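Local structure of uncharacterized protein (Corynebacterium glutamicum, 2NSF) at residues A[78-83]-A[159-164]; A[35-40]-A[127-132]; A[66-71]-A[104-109]. The protein catalyses the mycothiol-dependent cis-trans isomerisation of maleylpyruvate to fumarylpyruvate, probably with the help of its bound zinc ion. One frame throughout, in Å; residues are numbered along the deposited sequence.

In the fold
Contacts 1 and 2 lie within the four-helix bundle of helices 29-49, 66-89, 114-133 and 156-171; contact 3 joins the start of helix 66-89 to the short helix 99-109. Contacts 1 and 2 are neighbours, their centres about 9 Å apart, and they touch directly: Arg161 CB of contact 1 lies 3.7 Å from Trp132 CH2 of contact 2, and Cys81 also packs on Leu128. Contact 3 shares helix 66-89 with contact 1, but their centres are about 16 Å apart and their atoms do not meet. Contact 2 is about 20 Å from contact 3, centre to centre. Contact 1 supplies the zinc ligand Glu164, while in contact 3 the side chain of Ile106 comes within about 8 Å of the metal.

Contact 1: A[78-83]-A[159-164]; sequences IALCNL and WMRSRE. With ZN (zinc ion), chain E; SO4 (sulfate ion), chain B.
Leu80 meets helix 156-171 with both of its methyl groups: CD1 presses on the base of Arg161, 3.5 Å from CB, while CD2 reaches the methyl end of Met160, 4.0 Å from CE. That same CE has Leu83 CD1 at 4.3 Å; the bend at chi3 (80°) turns the methyl group toward helix 66-89, where it meets both leucines. Arg161 sends its aliphatic shaft past Leu80 CD1, and its buried guanidinium is held nearer the start of helix 66-89, where NH1 bonds to Val73 O and Asn76 OD1. The two segments run almost antiparallel, at 174°, with axes 10.9 Å apart. No hydrogen bond links them; the contact is apolar, side chain to side chain.

One turn on, Glu164 binds the zinc through OE1 alone, at 2.1 Å, with OE2 standing back at 3.2 Å from the metal. A bend at chi2 (-64°) helps bring the carboxylate round. OE2 accepts a 2.6 Å hydrogen bond from water 1, itself a zinc ligand, and a longer one from water 2. His72 and His168 complete the protein's share of the site. Arg163 binds a sulfate ion, probably from the crystallisation liquor, NH1 reaching O4 at 2.9 Å and NH2 reaching O2, and also pairs with Glu192; its CG lies over a face of the Trp159 ring.

Chemically, apolar packing joins the helix that gives His72 to the one that gives Glu164 and His168, and the carboxylate divides its labour: one oxygen on the metal, the other accepting from the two metal-bound waters, which probably helps to orient them.

Contact 2: A[35-40]-A[127-132]; sequences LARLGT and RLDVAW
Arg37 and Asp129 meet in a salt bridge between helices 29-49 and 114-133. The straightest bond comes from NE, which reaches Asp129 OD1 over 2.8 Å with an N-H...O angle of 167°. OD1 receives it on its syn lone pair and lies in the guanidinium plane. Arg37 NH2 adds two weak bonds, each 3.4 Å long, to OD1 and OD2. The carboxylate is turned 50° from the guanidinium plane, so the pair falls short of a flat two-on-two match. Arg37 gets there with a chain extended from CG to NE, crossing the aspartate at about a right angle; Asp129 has CG trans to its own nitrogen (chi1 -161°), which swings its carboxylate toward Arg37.

Deeper in, Trp132 takes over. The far end of its six-membered ring meets the methyl group of Ala36, with CH2 4.0 Å from CB, while Leu128 CD1 sits 3.6 Å above one ring face. The indole NE1 is satisfied by Thr157 OG1 of helix 156-171, and the ring also packs on Arg161 and on Met84 of helix 66-89, placing it among the bundle helices.

The contact is thus layered: a buried alanine-tryptophan touch inside, and a partly exposed charge pair outside it. One strong bond and two weak ones suggest that NE supplies most of the directional hold.

Contact 3: A[66-71]-A[104-109]; sequences RSHLIA and EEIAYG
Ile106 packs against His68 where helix 99-109 crosses the start of helix 66-89, one of the four long helices of the DinB-like bundle. The axes of the two short segments come within 8.3 Å at an angle of 125°, a steep crossing.

From its CB outward, Ile106 divides into two branches. The CG2 branch, trans to the backbone nitrogen, does the touching across the helices: it lies 3.9 Å from His68 O and 4.2 Å from His68 CD2, near the plane of the imidazole and at its edge. The other branch, CG1, lies beside the backbone nitrogen (chi1 -74°) and carries CD1 onward in an extended chain. Beyond the two segments, the isoleucine packs on His72 and Tyr75 of helix 66-89, the first of them a zinc ligand, so Ile106 belongs to the shell just behind the metal site.

The histidine ring that receives CG2 is itself well fixed: ND1 bonds to Thr65 OG1, and the ring stacks with Trp64. One turn further along helix 66-89, Ala71 faces Gly109. Its methyl group rests on bare backbone, CB being 4.0 Å from both Gly109 CA and Gly109 C, and with no side chain on the glycine the two CA atoms come within 5.3 Å. No hydrogen bond joins the segments; methyl groups on backbone and ring edge do the work. At the tip of the isoleucine, Ile106 CD1 ends about 8 Å from the zinc ion.

Contact 1: A[78-83]-A[159-164]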
loop_
_atom_site.group_PDB
_atom_site.type_symbol
_atom_site.label_atom_id
_atom_site.label_comp_id
_atom_site.label_asym_id
_atom_site.label_seq_id
_atom_site.Cartn_x
_atom_site.Cartn_y
_atom_site.Cartn_z
ATOM N N ILE A 78 -0.425 -7.195 -11.558
ATOM C CA ILE A 78 -0.990 -7.289 -12.899
ATOM C C ILE A 78 -1.718 -5.991 -13.267
ATOM O O ILE A 78 -1.597 -5.499 -14.388
ATOM C CB ILE A 78 -1.964 -8.485 -12.990
ATOM C CG1 ILE A 78 -1.170 -9.794 -12.920
ATOM C CG2 ILE A 78 -2.787 -8.406 -14.276
ATOM C CD1 ILE A 78 -2.030 -11.041 -12.738
ATOM N N ALA A 79 -2.458 -5.432 -12.312
ATOM C CA ALA A 79 -3.193 -4.196 -12.556
ATOM C C ALA A 79 -2.241 -3.044 -12.864
ATOM O O ALA A 79 -2.537 -2.190 -13.705
ATOM C CB ALA A 79 -4.066 -3.859 -11.351
ATOM N N LEU A 80 -1.092 -3.022 -12.194
ATOM C CA LEU A 80 -0.114 -1.969 -12.422
ATOM C C LEU A 80 0.562 -2.158 -13.776
ATOM O O LEU A 80 0.999 -1.192 -14.402
ATOM C CB LEU A 80 0.920 -1.948 -11.286
ATOM C CG LEU A 80 0.333 -1.541 -9.928
ATOM C CD1 LEU A 80 1.437 -1.529 -8.883
ATOM C CD2 LEU A 80 -0.316 -0.159 -10.023
ATOM N N CYS A 81 0.650 -3.405 -14.227
ATOM C CA CYS A 81 1.229 -3.681 -15.537
ATOM C C CYS A 81 0.340 -3.032 -16.589
ATOM O O CYS A 81 0.830 -2.491 -17.574
ATOM C CB CYS A 81 1.293 -5.181 -15.807
ATOM S SG CYS A 81 2.684 -6.014 -15.040
ATOM N N ASN A 82 -0.971 -3.093 -16.374
ATOM C CA ASN A 82 -1.909 -2.496 -17.318
ATOM C C ASN A 82 -1.640 -1.007 -17.474
ATOM O O ASN A 82 -1.612 -0.488 -18.594
ATOM C CB ASN A 82 -3.357 -2.714 -16.869
ATOM C CG ASN A 82 -3.804 -4.153 -17.030
ATOM O OD1 ASN A 82 -3.256 -4.896 -17.851
ATOM N ND2 ASN A 82 -4.812 -4.551 -16.264
ATOM N N LEU A 83 -1.432 -0.319 -16.355
ATOM C CA LEU A 83 -1.161 1.112 -16.404
ATOM C C LEU A 83 0.143 1.396 -17.136
ATOM O O LEU A 83 0.250 2.385 -17.861
ATOM C CB LEU A 83 -1.107 1.705 -14.990
ATOM C CG LEU A 83 -2.400 1.634 -14.168
ATOM C CD1 LEU A 83 -2.203 2.382 -12.851
ATOM C CD2 LEU A 83 -3.556 2.247 -14.951
ATOM N N TRP A 159 5.070 4.090 -6.598
ATOM C CA TRP A 159 4.582 4.418 -5.261
ATOM C C TRP A 159 3.442 3.477 -4.885
ATOM O O TRP A 159 3.394 2.935 -3.779
ATOM C CB TRP A 159 4.081 5.866 -5.224
ATOM C CG TRP A 159 3.211 6.182 -4.028
ATOM C CD1 TRP A 159 1.916 6.612 -4.053
ATOM C CD2 TRP A 159 3.572 6.081 -2.643
ATOM N NE1 TRP A 159 1.445 6.786 -2.773
ATOM C CE2 TRP A 159 2.442 6.467 -1.887
ATOM C CE3 TRP A 159 4.741 5.703 -1.964
ATOM C CZ2 TRP A 159 2.440 6.487 -0.486
ATOM C CZ3 TRP A 159 4.740 5.724 -0.563
ATOM C CH2 TRP A 159 3.597 6.113 0.155
ATOM N N MET A 160 2.518 3.285 -5.816
ATOM C CA MET A 160 1.376 2.418 -5.561
ATOM C C MET A 160 1.816 1.007 -5.193
ATOM O O MET A 160 1.291 0.413 -4.252
ATOM C CB MET A 160 0.468 2.389 -6.790
ATOM C CG MET A 160 -0.176 3.731 -7.087
ATOM S SD MET A 160 -0.812 3.827 -8.768
ATOM C CE MET A 160 -2.343 2.955 -8.592
ATOM N N ARG A 161 2.780 0.468 -5.927
ATOM C CA ARG A 161 3.251 -0.879 -5.622
ATOM C C ARG A 161 3.958 -0.894 -4.268
ATOM O O ARG A 161 3.795 -1.837 -3.492
ATOM C CB ARG A 161 4.190 -1.385 -6.715
ATOM C CG ARG A 161 4.644 -2.835 -6.514
ATOM C CD ARG A 161 3.459 -3.805 -6.488
ATOM N NE ARG A 161 3.908 -5.195 -6.467
ATOM C CZ ARG A 161 3.103 -6.243 -6.317
ATOM N NH1 ARG A 161 1.795 -6.070 -6.171
ATOM N NH2 ARG A 161 3.609 -7.471 -6.308
ATOM N N SER A 162 4.735 0.145 -3.980
ATOM C CA SER A 162 5.438 0.222 -2.701
ATOM C C SER A 162 4.459 0.169 -1.526
ATOM O O SER A 162 4.716 -0.517 -0.536
ATOM C CB SER A 162 6.278 1.505 -2.623
ATOM O OG SER A 162 7.368 1.463 -3.535
ATOM N N ARG A 163 3.342 0.894 -1.619
ATOM C CA ARG A 163 2.355 0.871 -0.537
ATOM C C ARG A 163 1.896 -0.562 -0.295
ATOM O O ARG A 163 1.766 -1.011 0.843
ATOM C CB ARG A 163 1.111 1.700 -0.883
ATOM C CG ARG A 163 1.323 3.182 -1.029
ATOM C CD ARG A 163 -0.020 3.887 -1.222
ATOM N NE ARG A 163 -0.818 3.258 -2.276
ATOM C CZ ARG A 163 -1.688 3.909 -3.040
ATOM N NH1 ARG A 163 -1.879 5.213 -2.863
ATOM N NH2 ARG A 163 -2.349 3.267 -3.996
ATOM N N GLU A 164 1.634 -1.268 -1.388
ATOM C CA GLU A 164 1.162 -2.640 -1.305
ATOM C C GLU A 164 2.150 -3.607 -0.674
ATOM O O GLU A 164 1.822 -4.286 0.299
ATOM C CB GLU A 164 0.805 -3.164 -2.699
ATOM C CG GLU A 164 -0.317 -2.419 -3.401
ATOM C CD GLU A 164 -1.646 -2.532 -2.685
ATOM O OE1 GLU A 164 -1.975 -3.626 -2.173
ATOM O OE2 GLU A 164 -2.382 -1.526 -2.650
HETATM ZN ZN ZN E . -3.793 -3.931 -1.109
HETATM S S SO4 B . -4.952 5.627 -5.181
HETATM O O1 SO4 B . -5.654 6.452 -6.182
HETATM O O2 SO4 B . -4.679 4.295 -5.737
HETATM O O3 SO4 B . -5.804 5.492 -3.993
HETATM O O4 SO4 B . -3.676 6.266 -4.820
HETATM O O HOH W 1 -4.829 -2.355 -2.219
HETATM O O HOH W 2 -3.498 -2.040 0.394
#

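Contact 2: A[35-40]-A[127-132]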
loop_
_atom_site.group_PDB
_atom_site.type_symbol
_atom_site.label_atom_id
_atom_site.label_comp_id
_atom_site.label_asym_id
_atom_site.label_seq_id
_atom_site.Cartn_x
_atom_site.Cartn_y
_atom_site.Cartn_z
ATOM N N LEU A 35 13.167 1.232 -4.073
ATOM C CA LEU A 35 12.296 1.074 -2.917
ATOM C C LEU A 35 11.178 0.077 -3.192
ATOM O O LEU A 35 10.798 -0.686 -2.310
ATOM C CB LEU A 35 11.705 2.425 -2.496
ATOM C CG LEU A 35 12.625 3.297 -1.630
ATOM C CD1 LEU A 35 12.015 4.676 -1.476
ATOM C CD2 LEU A 35 12.830 2.643 -0.267
ATOM N N ALA A 36 10.651 0.083 -4.414
ATOM C CA ALA A 36 9.584 -0.852 -4.769
ATOM C C ALA A 36 10.144 -2.267 -4.810
ATOM O O ALA A 36 9.496 -3.213 -4.358
ATOM C CB ALA A 36 8.979 -0.483 -6.125
ATOM N N ARG A 37 11.346 -2.408 -5.360
ATOM C CA ARG A 37 11.995 -3.711 -5.445
ATOM C C ARG A 37 12.348 -4.214 -4.046
ATOM O O ARG A 37 12.166 -5.388 -3.741
ATOM C CB ARG A 37 13.253 -3.623 -6.312
ATOM C CG ARG A 37 12.949 -3.450 -7.791
ATOM C CD ARG A 37 14.202 -3.170 -8.595
ATOM N NE ARG A 37 13.942 -3.246 -10.030
ATOM C CZ ARG A 37 14.777 -2.808 -10.965
ATOM N NH1 ARG A 37 15.935 -2.253 -10.622
ATOM N NH2 ARG A 37 14.458 -2.930 -12.248
ATOM N N LEU A 38 12.852 -3.321 -3.198
ATOM C CA LEU A 38 13.206 -3.700 -1.831
ATOM C C LEU A 38 11.969 -4.164 -1.068
ATOM O O LEU A 38 12.013 -5.151 -0.327
ATOM C CB LEU A 38 13.846 -2.517 -1.099
ATOM C CG LEU A 38 15.311 -2.234 -1.445
ATOM C CD1 LEU A 38 15.743 -0.918 -0.822
ATOM C CD2 LEU A 38 16.184 -3.382 -0.944
ATOM N N GLY A 39 10.871 -3.437 -1.245
ATOM C CA GLY A 39 9.635 -3.794 -0.573
ATOM C C GLY A 39 9.108 -5.133 -1.045
ATOM O O GLY A 39 8.555 -5.908 -0.264
ATOM N N THR A 40 9.277 -5.407 -2.334
ATOM C CA THR A 40 8.811 -6.663 -2.902
ATOM C C THR A 40 9.633 -7.818 -2.337
ATOM O O THR A 40 9.081 -8.853 -1.975
ATOM C CB THR A 40 8.915 -6.658 -4.439
ATOM O OG1 THR A 40 8.154 -5.561 -4.965
ATOM C CG2 THR A 40 8.365 -7.962 -5.010
ATOM N N ARG A 127 6.991 -9.914 -14.074
ATOM C CA ARG A 127 6.423 -9.221 -15.224
ATOM C C ARG A 127 6.278 -7.718 -15.013
ATOM O O ARG A 127 6.460 -6.940 -15.952
ATOM C CB ARG A 127 5.076 -9.846 -15.591
ATOM C CG ARG A 127 5.205 -11.286 -16.077
ATOM C CD ARG A 127 5.817 -11.340 -17.473
ATOM N NE ARG A 127 4.876 -10.850 -18.478
ATOM C CZ ARG A 127 5.188 -10.599 -19.745
ATOM N NH1 ARG A 127 6.429 -10.789 -20.177
ATOM N NH2 ARG A 127 4.254 -10.162 -20.583
ATOM N N LEU A 128 5.958 -7.307 -13.789
ATOM C CA LEU A 128 5.827 -5.882 -13.494
ATOM C C LEU A 128 7.210 -5.234 -13.556
ATOM O O LEU A 128 7.366 -4.121 -14.059
ATOM C CB LEU A 128 5.199 -5.670 -12.109
ATOM C CG LEU A 128 5.171 -4.235 -11.559
ATOM C CD1 LEU A 128 4.528 -3.284 -12.568
ATOM C CD2 LEU A 128 4.411 -4.217 -10.232
ATOM N N ASP A 129 8.221 -5.937 -13.062
ATOM C CA ASP A 129 9.568 -5.385 -13.088
ATOM C C ASP A 129 10.028 -5.182 -14.533
ATOM O O ASP A 129 10.629 -4.156 -14.862
ATOM C CB ASP A 129 10.546 -6.297 -12.352
ATOM C CG ASP A 129 11.816 -5.572 -11.956
ATOM O OD1 ASP A 129 11.737 -4.655 -11.111
ATOM O OD2 ASP A 129 12.890 -5.905 -12.497
ATOM N N VAL A 130 9.741 -6.154 -15.397
ATOM C CA VAL A 130 10.117 -6.044 -16.802
ATOM C C VAL A 130 9.409 -4.836 -17.398
ATOM O O VAL A 130 10.013 -4.056 -18.131
ATOM C CB VAL A 130 9.717 -7.305 -17.611
ATOM C CG1 VAL A 130 9.891 -7.051 -19.110
ATOM C CG2 VAL A 130 10.574 -8.486 -17.188
ATOM N N ALA A 131 8.126 -4.685 -17.076
ATOM C CA ALA A 131 7.341 -3.564 -17.587
ATOM C C ALA A 131 8.025 -2.251 -17.228
ATOM O O ALA A 131 8.143 -1.354 -18.062
ATOM C CB ALA A 131 5.927 -3.598 -17.012
ATOM N N TRP A 132 8.476 -2.140 -15.981
ATOM C CA TRP A 132 9.157 -0.928 -15.539
ATOM C C TRP A 132 10.499 -0.738 -16.239
ATOM O O TRP A 132 10.822 0.366 -16.679
ATOM C CB TRP A 132 9.383 -0.952 -14.023
ATOM C CG TRP A 132 8.150 -0.700 -13.212
ATOM C CD1 TRP A 132 7.078 0.071 -13.565
ATOM C CD2 TRP A 132 7.897 -1.148 -11.876
ATOM N NE1 TRP A 132 6.177 0.133 -12.531
ATOM C CE2 TRP A 132 6.655 -0.606 -11.478
ATOM C CE3 TRP A 132 8.603 -1.955 -10.969
ATOM C CZ2 TRP A 132 6.099 -0.839 -10.214
ATOM C CZ3 TRP A 132 8.051 -2.190 -9.708
ATOM C CH2 TRP A 132 6.811 -1.633 -9.345
#

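Contact 3: A[66-71]-A[104-109]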
loop_
_atom_site.group_PDB
_atom_site.type_symbol
_atom_site.label_atom_id
_atom_site.label_comp_id
_atom_site.label_asym_id
_atom_site.label_seq_id
_atom_site.Cartn_x
_atom_site.Cartn_y
_atom_site.Cartn_z
ATOM N N ARG A 66 -4.903 -15.854 4.294
ATOM C CA ARG A 66 -3.647 -15.468 3.675
ATOM C C ARG A 66 -3.744 -15.632 2.160
ATOM O O ARG A 66 -3.200 -14.827 1.408
ATOM C CB ARG A 66 -2.494 -16.307 4.225
ATOM C CG ARG A 66 -2.100 -15.979 5.659
ATOM C CD ARG A 66 -0.753 -16.622 5.961
ATOM N NE ARG A 66 -0.192 -16.226 7.248
ATOM C CZ ARG A 66 -0.608 -16.683 8.424
ATOM N NH1 ARG A 66 -1.601 -17.560 8.490
ATOM N NH2 ARG A 66 -0.014 -16.273 9.536
ATOM N N SER A 67 -4.452 -16.667 1.716
ATOM C CA SER A 67 -4.617 -16.916 0.286
ATOM C C SER A 67 -5.241 -15.715 -0.422
ATOM O O SER A 67 -4.826 -15.365 -1.524
ATOM C CB SER A 67 -5.484 -18.155 0.050
ATOM O OG SER A 67 -4.779 -19.338 0.401
ATOM N N HIS A 68 -6.242 -15.099 0.202
ATOM C CA HIS A 68 -6.893 -13.932 -0.388
ATOM C C HIS A 68 -5.876 -12.802 -0.539
ATOM O O HIS A 68 -5.796 -12.153 -1.583
ATOM C CB HIS A 68 -8.046 -13.429 0.489
ATOM C CG HIS A 68 -9.273 -14.290 0.453
ATOM N ND1 HIS A 68 -9.435 -15.390 1.266
ATOM C CD2 HIS A 68 -10.411 -14.189 -0.273
ATOM C CE1 HIS A 68 -10.623 -15.927 1.045
ATOM N NE2 HIS A 68 -11.235 -15.216 0.116
ATOM N N LEU A 69 -5.102 -12.569 0.515
ATOM C CA LEU A 69 -4.093 -11.513 0.506
ATOM C C LEU A 69 -3.007 -11.765 -0.530
ATOM O O LEU A 69 -2.623 -10.869 -1.284
ATOM C CB LEU A 69 -3.464 -11.381 1.898
ATOM C CG LEU A 69 -2.304 -10.390 2.029
ATOM C CD1 LEU A 69 -2.797 -8.979 1.722
ATOM C CD2 LEU A 69 -1.717 -10.464 3.426
ATOM N N ILE A 70 -2.503 -12.993 -0.568
ATOM C CA ILE A 70 -1.458 -13.355 -1.514
ATOM C C ILE A 70 -1.946 -13.183 -2.949
ATOM O O ILE A 70 -1.209 -12.696 -3.808
ATOM C CB ILE A 70 -0.990 -14.810 -1.253
ATOM C CG1 ILE A 70 -0.310 -14.871 0.121
ATOM C CG2 ILE A 70 -0.030 -15.274 -2.341
ATOM C CD1 ILE A 70 -0.186 -16.277 0.701
ATOM N N ALA A 71 -3.192 -13.578 -3.201
ATOM C CA ALA A 71 -3.773 -13.443 -4.531
ATOM C C ALA A 71 -3.875 -11.966 -4.879
ATOM O O ALA A 71 -3.492 -11.547 -5.964
ATOM C CB ALA A 71 -5.155 -14.088 -4.571
ATOM N N GLU A 104 -13.977 -10.664 -7.931
ATOM C CA GLU A 104 -14.151 -12.027 -8.405
ATOM C C GLU A 104 -12.844 -12.764 -8.660
ATOM O O GLU A 104 -12.758 -13.970 -8.413
ATOM C CB GLU A 104 -15.025 -12.032 -9.657
ATOM C CG GLU A 104 -16.494 -11.766 -9.347
ATOM C CD GLU A 104 -17.301 -11.399 -10.575
ATOM O OE1 GLU A 104 -16.901 -11.792 -11.689
ATOM O OE2 GLU A 104 -18.343 -10.725 -10.422
ATOM N N GLU A 105 -11.824 -12.067 -9.150
ATOM C CA GLU A 105 -10.565 -12.756 -9.390
ATOM C C GLU A 105 -9.856 -13.036 -8.070
ATOM O O GLU A 105 -9.199 -14.066 -7.924
ATOM C CB GLU A 105 -9.663 -11.982 -10.369
ATOM C CG GLU A 105 -9.204 -10.604 -9.943
ATOM C CD GLU A 105 -8.241 -9.991 -10.954
ATOM O OE1 GLU A 105 -8.077 -10.578 -12.060
ATOM O OE2 GLU A 105 -7.659 -8.925 -10.646
ATOM N N ILE A 106 -10.000 -12.142 -7.093
ATOM C CA ILE A 106 -9.384 -12.386 -5.791
ATOM C C ILE A 106 -10.060 -13.614 -5.179
ATOM O O ILE A 106 -9.405 -14.450 -4.553
ATOM C CB ILE A 106 -9.544 -11.178 -4.836
ATOM C CG1 ILE A 106 -8.599 -10.056 -5.267
ATOM C CG2 ILE A 106 -9.243 -11.598 -3.403
ATOM C CD1 ILE A 106 -8.745 -8.775 -4.468
ATOM N N ALA A 107 -11.370 -13.722 -5.369
ATOM C CA ALA A 107 -12.121 -14.861 -4.851
ATOM C C ALA A 107 -11.601 -16.154 -5.480
ATOM O O ALA A 107 -11.405 -17.163 -4.793
ATOM C CB ALA A 107 -13.608 -14.694 -5.150
ATOM N N TYR A 108 -11.381 -16.120 -6.792
ATOM C CA TYR A 108 -10.882 -17.281 -7.517
ATOM C C TYR A 108 -9.473 -17.642 -7.049
ATOM O O TYR A 108 -9.201 -18.786 -6.676
ATOM C CB TYR A 108 -10.859 -16.997 -9.018
ATOM C CG TYR A 108 -10.259 -18.122 -9.830
ATOM C CD1 TYR A 108 -10.965 -19.305 -10.051
ATOM C CD2 TYR A 108 -8.971 -18.014 -10.360
ATOM C CE1 TYR A 108 -10.403 -20.355 -10.783
ATOM C CE2 TYR A 108 -8.399 -19.056 -11.091
ATOM C CZ TYR A 108 -9.122 -20.222 -11.298
ATOM O OH TYR A 108 -8.571 -21.255 -12.029
ATOM N N GLY A 109 -8.583 -16.656 -7.065
ATOM C CA GLY A 109 -7.214 -16.890 -6.643
ATOM C C GLY A 109 -7.104 -17.488 -5.253
ATOM O O GLY A 109 -6.242 -18.331 -5.006
#